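Local coordinates for N-acetyltransferase family protein (PDB 3LNB) that transfers the acetyl group of acetyl-coenzyme A to arylamines, inactivating the drug sulfamethoxazole, probably through a cysteine-based catalytic triad, at residues M31-Q36 and L110-F115; E69-M74 and A250-L255; G259-T264 and E292-T297. The protein carries 1 engineered substitution. All coordinates share one frame; numbering follows the deposited sequence.

Contact 1 (M31-Q36 and L110-F115); sequences MMTNLQ and LMDCGF. With FMT (formic acid), chain D.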
loop_
_atom_site.group_PDB
_atom_site.type_symbol
_atom_site.label_atom_id
_atom_site.label_comp_id
_atom_site.label_asym_id
_atom_site.label_seq_id
_atom_site.Cartn_x
_atom_site.Cartn_y
_atom_site.Cartn_z
ATOM N N MET A 31 5.313 13.927 -24.614
ATOM C CA MET A 31 3.929 13.480 -24.275
ATOM C C MET A 31 3.818 13.130 -22.794
ATOM O O MET A 31 3.692 14.006 -21.933
ATOM C CB MET A 31 3.548 12.256 -25.125
ATOM C CG MET A 31 4.439 11.016 -24.943
ATOM S SD MET A 31 6.082 11.190 -25.675
ATOM C CE MET A 31 5.881 10.201 -27.228
ATOM N N MET A 32 3.859 11.834 -22.517
ATOM C CA MET A 32 3.798 11.304 -21.171
ATOM C C MET A 32 5.166 11.541 -20.551
ATOM O O MET A 32 6.158 11.671 -21.266
ATOM C CB MET A 32 3.535 9.799 -21.230
ATOM C CG MET A 32 2.265 9.411 -21.965
ATOM S SD MET A 32 0.804 9.662 -20.965
ATOM C CE MET A 32 -0.275 8.340 -21.601
ATOM N N THR A 33 5.219 11.602 -19.224
ATOM C CA THR A 33 6.485 11.788 -18.520
ATOM C C THR A 33 7.207 10.436 -18.456
ATOM O O THR A 33 6.632 9.397 -18.783
ATOM C CB THR A 33 6.252 12.253 -17.079
ATOM O OG1 THR A 33 5.601 11.203 -16.358
ATOM C CG2 THR A 33 5.374 13.503 -17.042
ATOM N N ASN A 34 8.468 10.453 -18.029
ATOM C CA ASN A 34 9.228 9.220 -17.909
ATOM C C ASN A 34 8.539 8.315 -16.896
ATOM O O ASN A 34 8.376 7.115 -17.129
ATOM C CB ASN A 34 10.660 9.505 -17.447
ATOM C CG ASN A 34 11.488 8.243 -17.318
ATOM O OD1 ASN A 34 11.343 7.477 -16.355
ATOM N ND2 ASN A 34 12.351 8.003 -18.298
ATOM N N LEU A 35 8.131 8.900 -15.773
ATOM C CA LEU A 35 7.452 8.151 -14.723
ATOM C C LEU A 35 6.193 7.479 -15.278
ATOM O O LEU A 35 5.962 6.298 -15.034
ATOM C CB LEU A 35 7.078 9.076 -13.557
ATOM C CG LEU A 35 6.512 8.434 -12.277
ATOM C CD1 LEU A 35 6.436 9.481 -11.178
ATOM C CD2 LEU A 35 5.133 7.851 -12.527
ATOM N N GLN A 36 5.376 8.233 -16.009
ATOM C CA GLN A 36 4.155 7.680 -16.584
ATOM C C GLN A 36 4.464 6.501 -17.499
ATOM O O GLN A 36 3.811 5.462 -17.431
ATOM C CB GLN A 36 3.394 8.748 -17.376
ATOM C CG GLN A 36 2.631 9.755 -16.519
ATOM C CD GLN A 36 1.816 10.732 -17.356
ATOM O OE1 GLN A 36 2.359 11.454 -18.188
ATOM N NE2 GLN A 36 0.505 10.753 -17.136
ATOM N N LEU A 110 -0.466 9.969 -10.292
ATOM C CA LEU A 110 -1.752 10.644 -10.408
ATOM C C LEU A 110 -1.602 12.149 -10.636
ATOM O O LEU A 110 -2.461 12.772 -11.262
ATOM C CB LEU A 110 -2.614 10.371 -9.174
ATOM C CG LEU A 110 -3.044 8.907 -8.996
ATOM C CD1 LEU A 110 -3.971 8.780 -7.788
ATOM C CD2 LEU A 110 -3.749 8.418 -10.257
ATOM N N MET A 111 -0.524 12.735 -10.124
ATOM C CA MET A 111 -0.293 14.159 -10.338
ATOM C C MET A 111 0.027 14.338 -11.824
ATOM O O MET A 111 -0.487 15.248 -12.471
ATOM C CB MET A 111 0.873 14.671 -9.483
ATOM C CG MET A 111 0.533 14.955 -8.012
ATOM S SD MET A 111 -0.621 16.353 -7.747
ATOM C CE MET A 111 0.478 17.749 -8.042
ATOM N N ASP A 112 0.873 13.464 -12.364
ATOM C CA ASP A 112 1.226 13.539 -13.778
ATOM C C ASP A 112 -0.016 13.357 -14.641
ATOM O O ASP A 112 -0.113 13.922 -15.732
ATOM C CB ASP A 112 2.252 12.470 -14.143
ATOM C CG ASP A 112 3.660 12.857 -13.754
ATOM O OD1 ASP A 112 3.853 13.984 -13.250
ATOM O OD2 ASP A 112 4.574 12.034 -13.961
ATOM N N CYS A 113 -0.963 12.568 -14.142
ATOM C CA CYS A 113 -2.201 12.321 -14.856
ATOM C C CYS A 113 -3.182 13.473 -14.660
ATOM O O CYS A 113 -4.258 13.483 -15.247
ATOM C CB CYS A 113 -2.823 10.997 -14.400
ATOM S SG CYS A 113 -1.943 9.540 -15.026
ATOM N N GLY A 114 -2.804 14.439 -13.828
ATOM C CA GLY A 114 -3.646 15.605 -13.606
ATOM C C GLY A 114 -4.771 15.511 -12.588
ATOM O O GLY A 114 -5.754 16.248 -12.693
ATOM N N PHE A 115 -4.657 14.611 -11.615
ATOM C CA PHE A 115 -5.696 14.500 -10.597
ATOM C C PHE A 115 -5.403 15.462 -9.456
ATOM O O PHE A 115 -4.258 15.873 -9.258
ATOM C CB PHE A 115 -5.779 13.084 -10.019
ATOM C CG PHE A 115 -6.397 12.076 -10.947
ATOM C CD1 PHE A 115 -5.619 11.388 -11.870
ATOM C CD2 PHE A 115 -7.763 11.816 -10.894
ATOM C CE1 PHE A 115 -6.190 10.451 -12.731
ATOM C CE2 PHE A 115 -8.348 10.883 -11.751
ATOM C CZ PHE A 115 -7.563 10.198 -12.672
HETATM C C FMT D . -2.944 11.689 -18.307
HETATM O O1 FMT D . -1.833 11.374 -18.685
HETATM O O2 FMT D . -3.835 10.743 -17.961
#

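Contact 2 (E69-M74 and A250-L255); sequences ENLDIM and AITCKL. With COA (coenzyme A), chain B.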
loop_
_atom_site.group_PDB
_atom_site.type_symbol
_atom_site.label_atom_id
_atom_site.label_comp_id
_atom_site.label_asym_id
_atom_site.label_seq_id
_atom_site.Cartn_x
_atom_site.Cartn_y
_atom_site.Cartn_z
ATOM N N GLU A 69 6.531 -4.901 0.533
ATOM C CA GLU A 69 7.701 -5.463 1.200
ATOM C C GLU A 69 8.586 -4.451 1.911
ATOM O O GLU A 69 8.555 -3.255 1.614
ATOM C CB GLU A 69 8.536 -6.276 0.199
ATOM C CG GLU A 69 8.843 -5.571 -1.130
ATOM C CD GLU A 69 10.273 -5.043 -1.226
ATOM O OE1 GLU A 69 10.710 -4.717 -2.356
ATOM O OE2 GLU A 69 10.958 -4.942 -0.180
ATOM N N ASN A 70 9.390 -4.963 2.841
ATOM C CA ASN A 70 10.298 -4.167 3.663
ATOM C C ASN A 70 11.729 -4.697 3.563
ATOM O O ASN A 70 12.525 -4.512 4.490
ATOM C CB ASN A 70 9.865 -4.274 5.120
ATOM C CG ASN A 70 10.119 -5.658 5.690
ATOM O OD1 ASN A 70 10.179 -6.642 4.947
ATOM N ND2 ASN A 70 10.264 -5.745 7.008
ATOM N N LEU A 71 12.052 -5.351 2.451
ATOM C CA LEU A 71 13.375 -5.939 2.269
ATOM C C LEU A 71 14.567 -4.979 2.366
ATOM O O LEU A 71 15.656 -5.397 2.758
ATOM C CB LEU A 71 13.431 -6.712 0.947
ATOM C CG LEU A 71 12.305 -7.735 0.739
ATOM C CD1 LEU A 71 12.573 -8.506 -0.543
ATOM C CD2 LEU A 71 12.219 -8.703 1.923
ATOM N N ASP A 72 14.379 -3.711 2.009
ATOM C CA ASP A 72 15.481 -2.751 2.108
ATOM C C ASP A 72 15.771 -2.477 3.577
ATOM O O ASP A 72 16.926 -2.295 3.971
ATOM C CB ASP A 72 15.142 -1.439 1.392
ATOM C CG ASP A 72 15.396 -1.508 -0.106
ATOM O OD1 ASP A 72 15.925 -2.533 -0.586
ATOM O OD2 ASP A 72 15.071 -0.532 -0.810
ATOM N N ILE A 73 14.711 -2.441 4.381
ATOM C CA ILE A 73 14.852 -2.224 5.814
ATOM C C ILE A 73 15.639 -3.406 6.367
ATOM O O ILE A 73 16.557 -3.232 7.160
ATOM C CB ILE A 73 13.462 -2.148 6.519
ATOM C CG1 ILE A 73 12.694 -0.921 6.015
ATOM C CG2 ILE A 73 13.637 -2.099 8.028
ATOM C CD1 ILE A 73 11.317 -0.748 6.624
ATOM N N MET A 74 15.279 -4.609 5.932
ATOM C CA MET A 74 15.968 -5.817 6.378
ATOM C C MET A 74 17.434 -5.833 5.921
ATOM O O MET A 74 18.329 -6.199 6.682
ATOM C CB MET A 74 15.257 -7.060 5.833
ATOM C CG MET A 74 13.837 -7.248 6.352
ATOM S SD MET A 74 13.798 -7.611 8.119
ATOM C CE MET A 74 13.641 -5.998 8.829
ATOM N N ALA A 250 11.522 -9.872 7.842
ATOM C CA ALA A 250 11.132 -9.654 6.460
ATOM C C ALA A 250 9.694 -10.054 6.172
ATOM O O ALA A 250 9.187 -11.055 6.695
ATOM C CB ALA A 250 12.075 -10.407 5.530
ATOM N N ILE A 251 9.038 -9.249 5.343
ATOM C CA ILE A 251 7.672 -9.520 4.934
ATOM C C ILE A 251 7.531 -9.105 3.475
ATOM O O ILE A 251 8.082 -8.083 3.047
ATOM C CB ILE A 251 6.635 -8.748 5.799
ATOM C CG1 ILE A 251 5.208 -9.031 5.303
ATOM C CG2 ILE A 251 6.887 -7.252 5.715
ATOM C CD1 ILE A 251 4.841 -10.503 5.200
ATOM N N THR A 252 6.833 -9.930 2.707
ATOM C CA THR A 252 6.574 -9.661 1.299
ATOM C C THR A 252 5.188 -10.229 1.055
ATOM O O THR A 252 4.928 -11.408 1.337
ATOM C CB THR A 252 7.607 -10.349 0.366
ATOM O OG1 THR A 252 8.922 -9.847 0.648
ATOM C CG2 THR A 252 7.286 -10.054 -1.099
ATOM N N CYS A 253 4.293 -9.377 0.565
ATOM C CA CYS A 253 2.913 -9.766 0.313
ATOM C C CYS A 253 2.429 -9.255 -1.034
ATOM O O CYS A 253 2.859 -8.206 -1.504
ATOM C CB CYS A 253 2.009 -9.217 1.417
ATOM S SG CYS A 253 0.236 -9.483 1.157
ATOM N N LYS A 254 1.515 -10.002 -1.643
ATOM C CA LYS A 254 0.975 -9.620 -2.934
ATOM C C LYS A 254 -0.366 -10.302 -3.139
ATOM O O LYS A 254 -0.622 -11.378 -2.590
ATOM C CB LYS A 254 1.948 -10.027 -4.051
ATOM C CG LYS A 254 1.549 -9.556 -5.444
ATOM C CD LYS A 254 2.621 -9.896 -6.483
ATOM C CE LYS A 254 2.675 -11.379 -6.767
ATOM N NZ LYS A 254 1.433 -11.859 -7.434
ATOM N N LEU A 255 -1.223 -9.667 -3.923
ATOM C CA LEU A 255 -2.533 -10.219 -4.228
ATOM C C LEU A 255 -2.400 -11.210 -5.368
ATOM O O LEU A 255 -1.469 -11.135 -6.165
ATOM C CB LEU A 255 -3.487 -9.110 -4.654
ATOM C CG LEU A 255 -4.217 -8.327 -3.569
ATOM C CD1 LEU A 255 -3.279 -7.977 -2.429
ATOM C CD2 LEU A 255 -4.813 -7.092 -4.196
HETATM N N1A COA B . 5.492 -6.548 9.461
HETATM C C2A COA B . 6.196 -7.661 9.358
HETATM N N3A COA B . 5.622 -8.852 9.385
HETATM C C4A COA B . 4.294 -8.962 9.519
HETATM C C5A COA B . 3.521 -7.816 9.635
HETATM C C6A COA B . 4.159 -6.581 9.600
HETATM N N6A COA B . 3.458 -5.454 9.688
HETATM N N7A COA B . 2.252 -8.197 9.740
HETATM C C8A COA B . 2.224 -9.527 9.689
HETATM N N9A COA B . 3.462 -9.999 9.550
HETATM C C1B COA B . 3.826 -11.421 9.347
HETATM C C2B COA B . 3.366 -12.335 10.481
HETATM O O2B COA B . 4.286 -12.258 11.575
HETATM C C3B COA B . 3.461 -13.696 9.794
HETATM O O3B COA B . 4.762 -14.263 9.969
HETATM P P3B COA B . 4.906 -15.863 10.079
HETATM O O7A COA B . 4.108 -16.570 9.053
HETATM O O8A COA B . 6.478 -16.187 9.972
HETATM O O9A COA B . 4.448 -16.229 11.577
HETATM C C4B COA B . 3.216 -13.370 8.318
HETATM O O4B COA B . 3.084 -11.941 8.234
HETATM C C5B COA B . 1.921 -14.006 7.815
HETATM O O5B COA B . 0.809 -13.490 8.547
HETATM P P1A COA B . -0.642 -14.157 8.359
HETATM O O1A COA B . -1.675 -13.202 9.140
HETATM O O2A COA B . -0.672 -15.548 8.861
HETATM O O3A COA B . -0.966 -14.081 6.784
HETATM P P2A COA B . -1.498 -12.762 6.031
HETATM O O4A COA B . -3.104 -12.857 6.075
HETATM O O5A COA B . -0.985 -12.718 4.642
HETATM O O6A COA B . -1.093 -11.474 6.907
HETATM C CBP COA B . -0.203 -9.357 6.024
HETATM C CCP COA B . 0.098 -10.728 6.640
HETATM C CDP COA B . -0.757 -9.541 4.610
HETATM C CEP COA B . 1.091 -8.544 5.962
HETATM C CAP COA B . -1.219 -8.615 6.895
HETATM O OAP COA B . -0.711 -8.501 8.226
HETATM C C9P COA B . -1.495 -7.209 6.358
HETATM O O9P COA B . -2.154 -7.037 5.334
HETATM N N8P COA B . -0.977 -6.226 7.093
HETATM C C7P COA B . -1.144 -4.802 6.766
HETATM C C6P COA B . 0.172 -4.050 6.983
HETATM C C5P COA B . -0.061 -2.538 7.050
HETATM O O5P COA B . -0.579 -2.031 8.043
HETATM N N4P COA B . 0.345 -1.838 5.994
HETATM C C3P COA B . 0.176 -0.380 5.926
HETATM C C2P COA B . 1.258 0.338 6.736
HETATM S S1P COA B . 2.935 0.223 6.010
#

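Contact 3 (G259-T264 and E292-T297); sequences GHISLT and ESFGIT. With COA (coenzyme A), chain B.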
loop_
_atom_site.group_PDB
_atom_site.type_symbol
_atom_site.label_atom_id
_atom_site.label_comp_id
_atom_site.label_asym_id
_atom_site.label_seq_id
_atom_site.Cartn_x
_atom_site.Cartn_y
_atom_site.Cartn_z
ATOM N N GLY A 259 -6.711 -14.855 -4.011
ATOM C CA GLY A 259 -6.465 -14.417 -2.642
ATOM C C GLY A 259 -5.228 -13.543 -2.570
ATOM O O GLY A 259 -5.134 -12.534 -3.271
ATOM N N HIS A 260 -4.290 -13.925 -1.706
ATOM C CA HIS A 260 -3.024 -13.215 -1.557
ATOM C C HIS A 260 -1.981 -14.150 -0.950
ATOM O O HIS A 260 -2.317 -15.200 -0.404
ATOM C CB HIS A 260 -3.167 -11.954 -0.690
ATOM C CG HIS A 260 -3.485 -12.225 0.750
ATOM N ND1 HIS A 260 -4.760 -12.505 1.190
ATOM C CD2 HIS A 260 -2.694 -12.240 1.850
ATOM C CE1 HIS A 260 -4.744 -12.677 2.500
ATOM N NE2 HIS A 260 -3.502 -12.521 2.926
ATOM N N ILE A 261 -0.716 -13.773 -1.070
ATOM C CA ILE A 261 0.372 -14.584 -0.545
ATOM C C ILE A 261 1.329 -13.735 0.271
ATOM O O ILE A 261 1.565 -12.562 -0.046
ATOM C CB ILE A 261 1.155 -15.281 -1.690
ATOM C CG1 ILE A 261 1.506 -14.262 -2.778
ATOM C CG2 ILE A 261 0.317 -16.410 -2.286
ATOM C CD1 ILE A 261 2.448 -14.806 -3.848
ATOM N N SER A 262 1.865 -14.337 1.325
ATOM C CA SER A 262 2.795 -13.668 2.219
ATOM C C SER A 262 4.007 -14.547 2.518
ATOM O O SER A 262 3.892 -15.758 2.744
ATOM C CB SER A 262 2.089 -13.286 3.521
ATOM O OG SER A 262 1.108 -12.292 3.281
ATOM N N LEU A 263 5.173 -13.922 2.519
ATOM C CA LEU A 263 6.413 -14.635 2.763
ATOM C C LEU A 263 7.296 -13.941 3.793
ATOM O O LEU A 263 7.585 -12.757 3.670
ATOM C CB LEU A 263 7.189 -14.768 1.452
ATOM C CG LEU A 263 8.573 -15.416 1.539
ATOM C CD1 LEU A 263 8.413 -16.921 1.757
ATOM C CD2 LEU A 263 9.354 -15.136 0.257
ATOM N N THR A 264 7.703 -14.690 4.812
ATOM C CA THR A 264 8.594 -14.172 5.839
ATOM C C THR A 264 9.866 -15.010 5.743
ATOM O O THR A 264 9.968 -15.882 4.883
ATOM C CB THR A 264 7.996 -14.321 7.253
ATOM O OG1 THR A 264 7.859 -15.708 7.584
ATOM C CG2 THR A 264 6.640 -13.654 7.321
ATOM N N GLU A 292 10.092 -16.588 -7.901
ATOM C CA GLU A 292 8.970 -17.192 -8.601
ATOM C C GLU A 292 7.582 -16.664 -8.272
ATOM O O GLU A 292 6.732 -16.570 -9.160
ATOM C CB GLU A 292 8.979 -18.706 -8.392
ATOM C CG GLU A 292 10.341 -19.338 -8.614
ATOM C CD GLU A 292 10.259 -20.818 -8.956
ATOM O OE1 GLU A 292 9.456 -21.546 -8.324
ATOM O OE2 GLU A 292 11.015 -21.252 -9.857
ATOM N N SER A 293 7.332 -16.324 -7.013
ATOM C CA SER A 293 6.002 -15.845 -6.657
ATOM C C SER A 293 5.854 -14.327 -6.643
ATOM O O SER A 293 4.763 -13.812 -6.874
ATOM C CB SER A 293 5.583 -16.415 -5.295
ATOM O OG SER A 293 5.518 -17.836 -5.334
ATOM N N PHE A 294 6.943 -13.610 -6.386
ATOM C CA PHE A 294 6.875 -12.158 -6.320
ATOM C C PHE A 294 7.660 -11.390 -7.373
ATOM O O PHE A 294 7.587 -10.161 -7.424
ATOM C CB PHE A 294 7.322 -11.679 -4.937
ATOM C CG PHE A 294 6.469 -12.188 -3.819
ATOM C CD1 PHE A 294 6.852 -13.309 -3.090
ATOM C CD2 PHE A 294 5.278 -11.546 -3.493
ATOM C CE1 PHE A 294 6.059 -13.782 -2.051
ATOM C CE2 PHE A 294 4.481 -12.007 -2.461
ATOM C CZ PHE A 294 4.870 -13.131 -1.733
ATOM N N GLY A 295 8.421 -12.099 -8.198
ATOM C CA GLY A 295 9.187 -11.420 -9.227
ATOM C C GLY A 295 10.316 -10.568 -8.673
ATOM O O GLY A 295 10.824 -9.668 -9.345
ATOM N N ILE A 296 10.715 -10.833 -7.439
ATOM C CA ILE A 296 11.805 -10.068 -6.855
ATOM C C ILE A 296 13.110 -10.844 -6.993
ATOM O O ILE A 296 13.240 -11.960 -6.478
ATOM C CB ILE A 296 11.530 -9.746 -5.373
ATOM C CG1 ILE A 296 10.350 -8.768 -5.280
ATOM C CG2 ILE A 296 12.790 -9.181 -4.727
ATOM C CD1 ILE A 296 10.007 -8.317 -3.866
ATOM N N THR A 297 14.072 -10.241 -7.693
ATOM C CA THR A 297 15.371 -10.867 -7.936
ATOM C C THR A 297 16.545 -9.938 -7.620
ATOM O O THR A 297 16.399 -8.951 -6.892
ATOM C CB THR A 297 15.508 -11.303 -9.413
ATOM O OG1 THR A 297 14.392 -12.126 -9.787
ATOM C CG2 THR A 297 16.791 -12.086 -9.603
HETATM N N1A COA B . 5.492 -6.548 9.461
HETATM C C2A COA B . 6.196 -7.661 9.358
HETATM N N3A COA B . 5.622 -8.852 9.385
HETATM C C4A COA B . 4.294 -8.962 9.519
HETATM C C5A COA B . 3.521 -7.816 9.635
HETATM C C6A COA B . 4.159 -6.581 9.600
HETATM N N6A COA B . 3.458 -5.454 9.688
HETATM N N7A COA B . 2.252 -8.197 9.740
HETATM C C8A COA B . 2.224 -9.527 9.689
HETATM N N9A COA B . 3.462 -9.999 9.550
HETATM C C1B COA B . 3.826 -11.421 9.347
HETATM C C2B COA B . 3.366 -12.335 10.481
HETATM O O2B COA B . 4.286 -12.258 11.575
HETATM C C3B COA B . 3.461 -13.696 9.794
HETATM O O3B COA B . 4.762 -14.263 9.969
HETATM P P3B COA B . 4.906 -15.863 10.079
HETATM O O7A COA B . 4.108 -16.570 9.053
HETATM O O8A COA B . 6.478 -16.187 9.972
HETATM O O9A COA B . 4.448 -16.229 11.577
HETATM C C4B COA B . 3.216 -13.370 8.318
HETATM O O4B COA B . 3.084 -11.941 8.234
HETATM C C5B COA B . 1.921 -14.006 7.815
HETATM O O5B COA B . 0.809 -13.490 8.547
HETATM P P1A COA B . -0.642 -14.157 8.359
HETATM O O1A COA B . -1.675 -13.202 9.140
HETATM O O2A COA B . -0.672 -15.548 8.861
HETATM O O3A COA B . -0.966 -14.081 6.784
HETATM P P2A COA B . -1.498 -12.762 6.031
HETATM O O4A COA B . -3.104 -12.857 6.075
HETATM O O5A COA B . -0.985 -12.718 4.642
HETATM O O6A COA B . -1.093 -11.474 6.907
HETATM C CBP COA B . -0.203 -9.357 6.024
HETATM C CCP COA B . 0.098 -10.728 6.640
HETATM C CDP COA B . -0.757 -9.541 4.610
HETATM C CEP COA B . 1.091 -8.544 5.962
HETATM C CAP COA B . -1.219 -8.615 6.895
HETATM O OAP COA B . -0.711 -8.501 8.226
HETATM C C9P COA B . -1.495 -7.209 6.358
HETATM O O9P COA B . -2.154 -7.037 5.334
HETATM N N8P COA B . -0.977 -6.226 7.093
HETATM C C7P COA B . -1.144 -4.802 6.766
HETATM C C6P COA B . 0.172 -4.050 6.983
HETATM C C5P COA B . -0.061 -2.538 7.050
HETATM O O5P COA B . -0.579 -2.031 8.043
HETATM N N4P COA B . 0.345 -1.838 5.994
HETATM C C3P COA B . 0.176 -0.380 5.926
HETATM C C2P COA B . 1.258 0.338 6.736
HETATM S S1P COA B . 2.935 0.223 6.010
#

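Contact 1 (M31-Q36 and L110-F115)
Thr33 and Gln36 form a capping box at the start of helix 34-42; Thr33 reaches across to Asp112, Gln36 to Asp112 and to Cys113 just beyond the end of helix 99-112. The contact ties the first helix of the model to helix 99-112 in the largely helical N-terminal part of the chain. Thr33 is the N-cap. Its OG1 lies between the backbone N and the carbonyl carbon (chi1 66°), where it accepts from Gln36 N at 3.0 Å and donates to Asp112 OD2 at 2.7 Å. That carboxylate oxygen is met from above its plane, while Thr33 CG2 lies against the same carboxylate. The two bonds of the hydroxyl restrain its rotation. Leu35 adds its CB beside Asp112 OD2, and its side chain continues to Tyr108 and Phe109 of the other helix. Gln36 closes the box in return: Thr33 N donates to Gln36 OE1 at 3.0 Å, in the carbonyl plane and on a lone pair. Gln36 CG lies 3.6 Å from Asp112 CB, amide and carboxylate planes being steeply inclined. The Asp112 carboxylate, close to the N-terminus of helix 34-42, may gain some stabilisation from the helix dipole. The Gln36 amide also faces a formic acid molecule, probably from the crystallisation liquor: Gln36 NE2 donates to its O1 at 2.9 Å and makes a weak bond to Cys113 SG at 3.5 Å.

Contact 2 (E69-M74 and A250-L255)
Ala250, Ile251 and Glu69 lie where strand 68-69 meets the edge of strand 252-256 in an antiparallel sheet, just before the chain turns into helix 71-75. Glu69 and Thr252 are a non-hydrogen-bonded pair, their CA atoms 4.3 Å apart, with both side chains on one face of the sheet. Glu69 CB touches Thr252 OG1, but the chain then bends at chi2 (104°) and carries the carboxylate away from the strand. There Glu69 OE2 accepts from Leu71 N at 2.9 Å, and OE1 is held by a salt bridge to Arg95 and by Gly96 N, which probably offsets the buried charge. Ile251 joins the segments through its backbone. Its N donates to Asn70 OD1 at 2.9 Å, tilted 32° from the amide plane, and its O takes a weak bond from Asn70 N and a CA-H...O contact from Glu69. Asn70 turns its amide to this strand because CG stands between the backbone N and the carbonyl carbon (chi1 70°), and Asn70 ND2 is held by the carbonyls of Phe246 and Gly249. The Ile251 side chain crosses that amide at about a right angle: CG2 lies 3.4 Å from Asn70 OD1, while Ile251 CB lies 3.7 Å from N3A of the coenzyme A adenine. Ile251 thus helps line the coenzyme A pocket, as does Cys253. Ala250 is packed by the helix. Ala250 CB touches Met74 CG, at 3.7 Å, and Leu71 CD2 of helix 71-75, while the bent methionine chain brings Met74 SD to 3.2 Å from Ala250 N.

Contact 3 (G259-T264 and E292-T297)
Ser293, in the last turn of helix 283-294, sets its CB 3.8 Å from Ile261 CD1 on strand 259-263, and its hydroxyl bonds to Tyr268 of the next strand. Phe294 follows and carries most of the contact. Its CG is anti to the carbonyl carbon (chi1 -61°), which projects the ring toward the strand, where the Ile261 side chain comes from the opposite direction. Ile261 CD1 lies over one face, 4.0 Å from the ring centroid and 28° off the normal, a CH-pi contact. CZ is the ring atom nearest this methyl, at 3.6 Å. Ser262 N approaches the ring edge near its plane, and Leu263 CB meets Phe294 CE1 obliquely at 3.8 Å. Thr252 and Lys254 of the adjoining strand touch the same ring, so the helix end, which stops before Gly295, packs across two strands of the sheet. Alternation along the strand turns Ile261 and Leu263 to this apolar side and Ser262 to coenzyme A: Ser262 OG makes a short bond, 2.5 Å, to phosphate oxygen O5A, and His260 NE2 donates to O4A at 3.2 Å. No hydrogen bond joins the two segments, so the helix is held to the strand by dispersion and CH-pi packing, while the side chains of His260 and Ser262 serve the cofactor's pyrophosphate.

How the contacts relate
Contacts 2 and 3 are buried neighbours, their centres 9 Å apart. They share one antiparallel sheet, in which strands 252-256 and 259-263 pair through bonds such as Thr252 O to Leu263 N, and both touch coenzyme A. Their chemistry differs: contact 2 mixes strand pairing and a side-chain amide bond with apolar packing, whereas contact 3 has no hydrogen bond between its segments and is mainly apolar, while His260 and Ser262 turn to the cofactor. Contact 1 lies nearer the surface, about 27 Å from contact 2 between centres, and joins the start of one helix to the end of another through a capping box that also binds an aspartate. Along the chain, contacts 1 and 2 interleave, whereas contact 3 follows both.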